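Adenylate cyclase-like protein (Chlamydia trachomatis, PDB 4QO6) is a structural protein of the inner-membrane ring of the type III secretion system, represented here by its periplasmic region of three BON-like domains. Local coordinates at residues L144-V156 with D175-I189. Sequence-based numbering, arbitrary orientation.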
loop_
_atom_site.group_PDB
_atom_site.type_symbol
_atom_site.label_atom_id
_atom_site.label_comp_id
_atom_site.label_asym_id
_atom_site.label_seq_id
_atom_site.Cartn_x
_atom_site.Cartn_y
_atom_site.Cartn_z
ATOM N N LEU A 144 18.658 1.164 4.053
ATOM C CA LEU A 144 19.072 1.580 5.396
ATOM C C LEU A 144 20.576 1.374 5.639
ATOM O O LEU A 144 21.231 2.240 6.112
ATOM C CB LEU A 144 18.296 0.765 6.454
ATOM C CG LEU A 144 16.761 0.939 6.594
ATOM C CD1 LEU A 144 16.111 -0.165 7.425
ATOM C CD2 LEU A 144 16.393 2.296 7.168
ATOM N N ALA A 145 21.053 0.163 5.381
ATOM C CA ALA A 145 22.411 -0.202 5.498
ATOM C C ALA A 145 23.274 0.698 4.621
ATOM O O ALA A 145 24.295 1.148 5.080
ATOM C CB ALA A 145 22.589 -1.654 5.106
ATOM N N GLY A 146 22.851 1.008 3.399
ATOM C CA GLY A 146 23.572 1.974 2.571
ATOM C C GLY A 146 23.612 3.405 3.114
ATOM O O GLY A 146 24.648 4.066 3.008
ATOM N N HIS A 147 22.526 3.912 3.683
ATOM C CA HIS A 147 22.560 5.199 4.388
ATOM C C HIS A 147 23.542 5.196 5.589
ATOM O O HIS A 147 24.232 6.162 5.845
ATOM C CB HIS A 147 21.182 5.548 4.922
ATOM C CG HIS A 147 20.194 5.900 3.858
ATOM N ND1 HIS A 147 19.412 4.954 3.223
ATOM C CD2 HIS A 147 19.848 7.099 3.327
ATOM C CE1 HIS A 147 18.643 5.560 2.335
ATOM N NE2 HIS A 147 18.893 6.857 2.372
ATOM N N LEU A 148 23.597 4.098 6.337
ATOM C CA LEU A 148 24.468 4.076 7.505
ATOM C C LEU A 148 25.963 4.082 7.060
ATOM O O LEU A 148 26.766 4.787 7.613
ATOM C CB LEU A 148 24.197 2.856 8.400
ATOM C CG LEU A 148 22.842 2.851 9.113
ATOM C CD1 LEU A 148 22.579 1.442 9.664
ATOM C CD2 LEU A 148 22.781 3.926 10.186
ATOM N N VAL A 149 26.278 3.292 6.051
ATOM C CA VAL A 149 27.591 3.268 5.465
ATOM C C VAL A 149 27.972 4.627 4.855
ATOM O O VAL A 149 29.042 5.137 5.134
ATOM C CB VAL A 149 27.701 2.195 4.395
ATOM C CG1 VAL A 149 29.088 2.233 3.784
ATOM C CG2 VAL A 149 27.426 0.827 4.986
ATOM N N GLN A 150 27.096 5.231 4.059
ATOM C CA GLN A 150 27.373 6.564 3.514
ATOM C C GLN A 150 27.830 7.552 4.624
ATOM O O GLN A 150 28.754 8.377 4.451
ATOM C CB GLN A 150 26.126 7.131 2.821
ATOM C CG GLN A 150 26.255 8.570 2.373
ATOM C CD GLN A 150 25.207 8.975 1.354
ATOM O OE1 GLN A 150 25.548 9.302 0.215
ATOM N NE2 GLN A 150 23.936 8.983 1.760
ATOM N N SER A 151 27.153 7.462 5.753
ATOM C CA SER A 151 27.273 8.438 6.798
ATOM C C SER A 151 28.446 8.200 7.769
ATOM O O SER A 151 28.688 9.030 8.605
ATOM C CB SER A 151 25.960 8.505 7.560
ATOM O OG SER A 151 25.156 9.546 7.030
ATOM N N GLY A 152 29.158 7.099 7.639
ATOM C CA GLY A 152 30.238 6.747 8.548
ATOM C C GLY A 152 29.860 5.764 9.673
ATOM O O GLY A 152 30.566 5.707 10.695
ATOM N N PHE A 153 28.791 4.962 9.479
ATOM C CA PHE A 153 28.235 4.129 10.545
ATOM C C PHE A 153 28.058 2.684 10.133
ATOM O O PHE A 153 27.008 2.079 10.349
ATOM C CB PHE A 153 26.915 4.730 11.052
ATOM C CG PHE A 153 27.093 6.026 11.826
ATOM C CD1 PHE A 153 27.820 6.051 13.013
ATOM C CD2 PHE A 153 26.496 7.225 11.392
ATOM C CE1 PHE A 153 27.978 7.259 13.734
ATOM C CE2 PHE A 153 26.654 8.429 12.102
ATOM C CZ PHE A 153 27.388 8.436 13.295
ATOM N N ALA A 154 29.127 2.092 9.618
ATOM C CA ALA A 154 29.077 0.737 9.079
ATOM C C ALA A 154 29.184 -0.593 9.891
ATOM O O ALA A 154 28.715 -1.573 9.333
ATOM C CB ALA A 154 30.082 0.652 7.926
ATOM N N ASN A 155 29.722 -0.792 11.108
ATOM C CA ASN A 155 29.588 -0.051 12.357
ATOM C C ASN A 155 28.184 -0.415 13.004
ATOM O O ASN A 155 28.056 -1.448 13.681
ATOM C CB ASN A 155 29.887 1.436 12.161
ATOM C CG ASN A 155 30.271 2.133 13.438
ATOM O OD1 ASN A 155 30.330 1.518 14.502
ATOM N ND2 ASN A 155 30.515 3.444 13.349
ATOM N N VAL A 156 27.151 0.391 12.759
ATOM C CA VAL A 156 25.769 0.113 13.176
ATOM C C VAL A 156 25.025 -0.821 12.224
ATOM O O VAL A 156 25.069 -0.651 10.976
ATOM C CB VAL A 156 24.992 1.420 13.253
ATOM C CG1 VAL A 156 23.525 1.207 13.648
ATOM C CG2 VAL A 156 25.708 2.351 14.207
ATOM N N ASP A 175 30.448 11.141 18.324
ATOM C CA ASP A 175 29.477 11.028 17.189
ATOM C C ASP A 175 27.980 11.117 17.522
ATOM O O ASP A 175 27.161 10.892 16.647
ATOM C CB ASP A 175 29.727 9.725 16.393
ATOM C CG ASP A 175 31.058 9.731 15.625
ATOM O OD1 ASP A 175 31.713 10.781 15.490
ATOM O OD2 ASP A 175 31.456 8.669 15.116
ATOM N N ALA A 176 27.609 11.463 18.755
ATOM C CA ALA A 176 26.203 11.428 19.163
ATOM C C ALA A 176 25.264 12.295 18.308
ATOM O O ALA A 176 24.234 11.819 17.859
ATOM C CB ALA A 176 26.063 11.804 20.636
ATOM N N ASP A 177 25.599 13.571 18.116
ATOM C CA ASP A 177 24.750 14.503 17.334
ATOM C C ASP A 177 24.681 14.209 15.820
ATOM O O ASP A 177 23.641 14.394 15.198
ATOM C CB ASP A 177 25.196 15.948 17.571
ATOM C CG ASP A 177 24.805 16.460 18.958
ATOM O OD1 ASP A 177 23.877 15.904 19.573
ATOM O OD2 ASP A 177 25.432 17.416 19.447
ATOM N N LYS A 178 25.778 13.750 15.235
ATOM C CA LYS A 178 25.755 13.282 13.857
ATOM C C LYS A 178 24.822 12.072 13.698
ATOM O O LYS A 178 24.060 11.987 12.735
ATOM C CB LYS A 178 27.169 12.922 13.396
ATOM C CG LYS A 178 27.258 12.317 11.996
ATOM C CD LYS A 178 28.581 12.645 11.316
ATOM C CE LYS A 178 29.067 11.567 10.352
ATOM N NZ LYS A 178 30.093 10.670 10.998
ATOM N N PHE A 179 24.896 11.144 14.649
ATOM C CA PHE A 179 24.070 9.935 14.631
ATOM C C PHE A 179 22.565 10.201 14.801
ATOM O O PHE A 179 21.756 9.628 14.089
ATOM C CB PHE A 179 24.532 8.936 15.693
ATOM C CG PHE A 179 23.849 7.597 15.577
ATOM C CD1 PHE A 179 24.073 6.787 14.471
ATOM C CD2 PHE A 179 22.966 7.155 16.566
ATOM C CE1 PHE A 179 23.448 5.549 14.357
ATOM C CE2 PHE A 179 22.329 5.914 16.455
ATOM C CZ PHE A 179 22.574 5.114 15.354
ATOM N N ARG A 180 22.207 11.046 15.757
ATOM C CA ARG A 180 20.839 11.544 15.924
ATOM C C ARG A 180 20.259 12.081 14.609
ATOM O O ARG A 180 19.089 11.896 14.299
ATOM C CB ARG A 180 20.873 12.663 16.952
ATOM C CG ARG A 180 19.531 13.278 17.312
ATOM C CD ARG A 180 19.558 13.886 18.717
ATOM N NE ARG A 180 20.164 12.970 19.712
ATOM C CZ ARG A 180 21.278 13.197 20.424
ATOM N NH1 ARG A 180 21.958 14.333 20.303
ATOM N NH2 ARG A 180 21.718 12.274 21.278
ATOM N N THR A 181 21.099 12.773 13.855
ATOM C CA THR A 181 20.742 13.305 12.543
ATOM C C THR A 181 20.539 12.159 11.545
ATOM O O THR A 181 19.524 12.105 10.858
ATOM C CB THR A 181 21.836 14.309 12.084
ATOM O OG1 THR A 181 21.751 15.467 12.924
ATOM C CG2 THR A 181 21.702 14.724 10.617
ATOM N N VAL A 182 21.493 11.234 11.485
ATOM C CA VAL A 182 21.357 10.083 10.628
ATOM C C VAL A 182 20.083 9.282 10.948
ATOM O O VAL A 182 19.427 8.764 10.029
ATOM C CB VAL A 182 22.579 9.174 10.731
ATOM C CG1 VAL A 182 22.324 7.812 10.099
ATOM C CG2 VAL A 182 23.770 9.851 10.079
ATOM N N VAL A 183 19.732 9.168 12.223
ATOM C CA VAL A 183 18.510 8.456 12.580
ATOM C C VAL A 183 17.252 9.197 12.113
ATOM O O VAL A 183 16.344 8.569 11.612
ATOM C CB VAL A 183 18.472 8.093 14.072
ATOM C CG1 VAL A 183 17.092 7.616 14.505
ATOM C CG2 VAL A 183 19.510 7.000 14.344
ATOM N N GLN A 184 17.190 10.516 12.261
ATOM C CA GLN A 184 16.050 11.286 11.733
ATOM C C GLN A 184 15.790 10.957 10.267
ATOM O O GLN A 184 14.662 10.702 9.861
ATOM C CB GLN A 184 16.292 12.793 11.865
ATOM C CG GLN A 184 16.020 13.326 13.253
ATOM C CD GLN A 184 14.633 12.941 13.730
ATOM O OE1 GLN A 184 13.650 13.073 12.989
ATOM N NE2 GLN A 184 14.543 12.438 14.958
ATOM N N GLU A 185 16.861 10.944 9.492
ATOM C CA GLU A 185 16.791 10.737 8.055
ATOM C C GLU A 185 16.354 9.310 7.679
ATOM O O GLU A 185 15.639 9.131 6.688
ATOM C CB GLU A 185 18.147 11.097 7.414
ATOM C CG GLU A 185 18.529 12.572 7.591
ATOM C CD GLU A 185 19.973 12.905 7.201
ATOM O OE1 GLU A 185 20.735 12.009 6.756
ATOM O OE2 GLU A 185 20.343 14.094 7.348
ATOM N N LEU A 186 16.766 8.308 8.460
ATOM C CA LEU A 186 16.287 6.934 8.268
ATOM C C LEU A 186 14.762 6.823 8.482
ATOM O O LEU A 186 14.099 6.009 7.828
ATOM C CB LEU A 186 16.996 5.948 9.212
ATOM C CG LEU A 186 18.523 5.794 9.116
ATOM C CD1 LEU A 186 19.063 4.763 10.094
ATOM C CD2 LEU A 186 18.954 5.431 7.712
ATOM N N GLN A 187 14.211 7.622 9.396
ATOM C CA GLN A 187 12.761 7.681 9.585
ATOM C C GLN A 187 11.994 8.152 8.343
ATOM O O GLN A 187 10.836 7.813 8.173
ATOM C CB GLN A 187 12.397 8.610 10.741
ATOM C CG GLN A 187 12.876 8.165 12.106
ATOM C CD GLN A 187 12.123 8.852 13.234
ATOM O OE1 GLN A 187 11.487 9.890 13.035
ATOM N NE2 GLN A 187 12.188 8.269 14.428
ATOM N N ASP A 188 12.635 8.951 7.499
ATOM C CA ASP A 188 11.994 9.534 6.338
ATOM C C ASP A 188 12.318 8.738 5.068
ATOM O O ASP A 188 12.683 9.313 4.064
ATOM C CB ASP A 188 12.403 11.022 6.232
ATOM C CG ASP A 188 11.850 11.855 7.402
ATOM O OD1 ASP A 188 10.614 11.915 7.527
ATOM O OD2 ASP A 188 12.618 12.433 8.210
ATOM N N ILE A 189 12.132 7.420 5.121
ATOM C CA ILE A 189 12.398 6.501 3.997
ATOM C C ILE A 189 11.232 5.536 3.737
ATOM O O ILE A 189 10.658 4.994 4.667
ATOM C CB ILE A 189 13.621 5.616 4.312
ATOM C CG1 ILE A 189 14.912 6.395 4.089
ATOM C CG2 ILE A 189 13.626 4.321 3.494
ATOM C CD1 ILE A 189 16.159 5.580 4.382
HETATM O O HOH W 1 31.395 8.363 11.704
#
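F153 lies with one ring face over the ring edge of F179. The pair is T-shaped, with centroids 5.0 Å apart and planes at 73°. F179 CD1 sits above the centre of the F153 ring. Both residues belong to the BON domain, an alpha-beta fold in which helices 137-150 and 176-187 pack side by side against a three-stranded sheet. The short helix segments run nearly antiparallel, at 154°, with axes 10.7 Å apart. F179 has CG anti to its backbone N (chi1 -171°), which directs the ring to the sheet; the side chain also touches I171, N197 and V199. V156 CG2 meets the F179 ring obliquely at CE1.

V182 fills the middle of the interface with its two methyls. V182 CG2 comes near the plane of the F153 ring at its edge, 3.8 Å from F153 CE2, and also packs on S151 CB. V182 CG1 reaches L148 CD2. L148 CD2 also touches L186 CD1 at 3.8 Å, the two leucines crossing at about a right angle. L144 CD2 adds to this apolar layer, and the L144 side chain also packs on V158 and F160 of the sheet.

At this end of the interface, in the H147 conformer given here, ND1 bonds to A143 O and I189 CD1 sits over one ring face, toward the rim. H147 has a second conformer, so this contact is doubtful.

Helix 137-150 finishes in a Schellman motif. G152 takes positive phi, and F153 N bonds to L148 O at 2.8 Å. This turn brings F153 round to face helix 176-187. K178 CG lies at the edge of the F153 ring. The K178 chain bends so that K178 NZ ends 3.2 Å from S151 O. One water donates to G152 O and, weakly, to D175 OD2, linking the two segments.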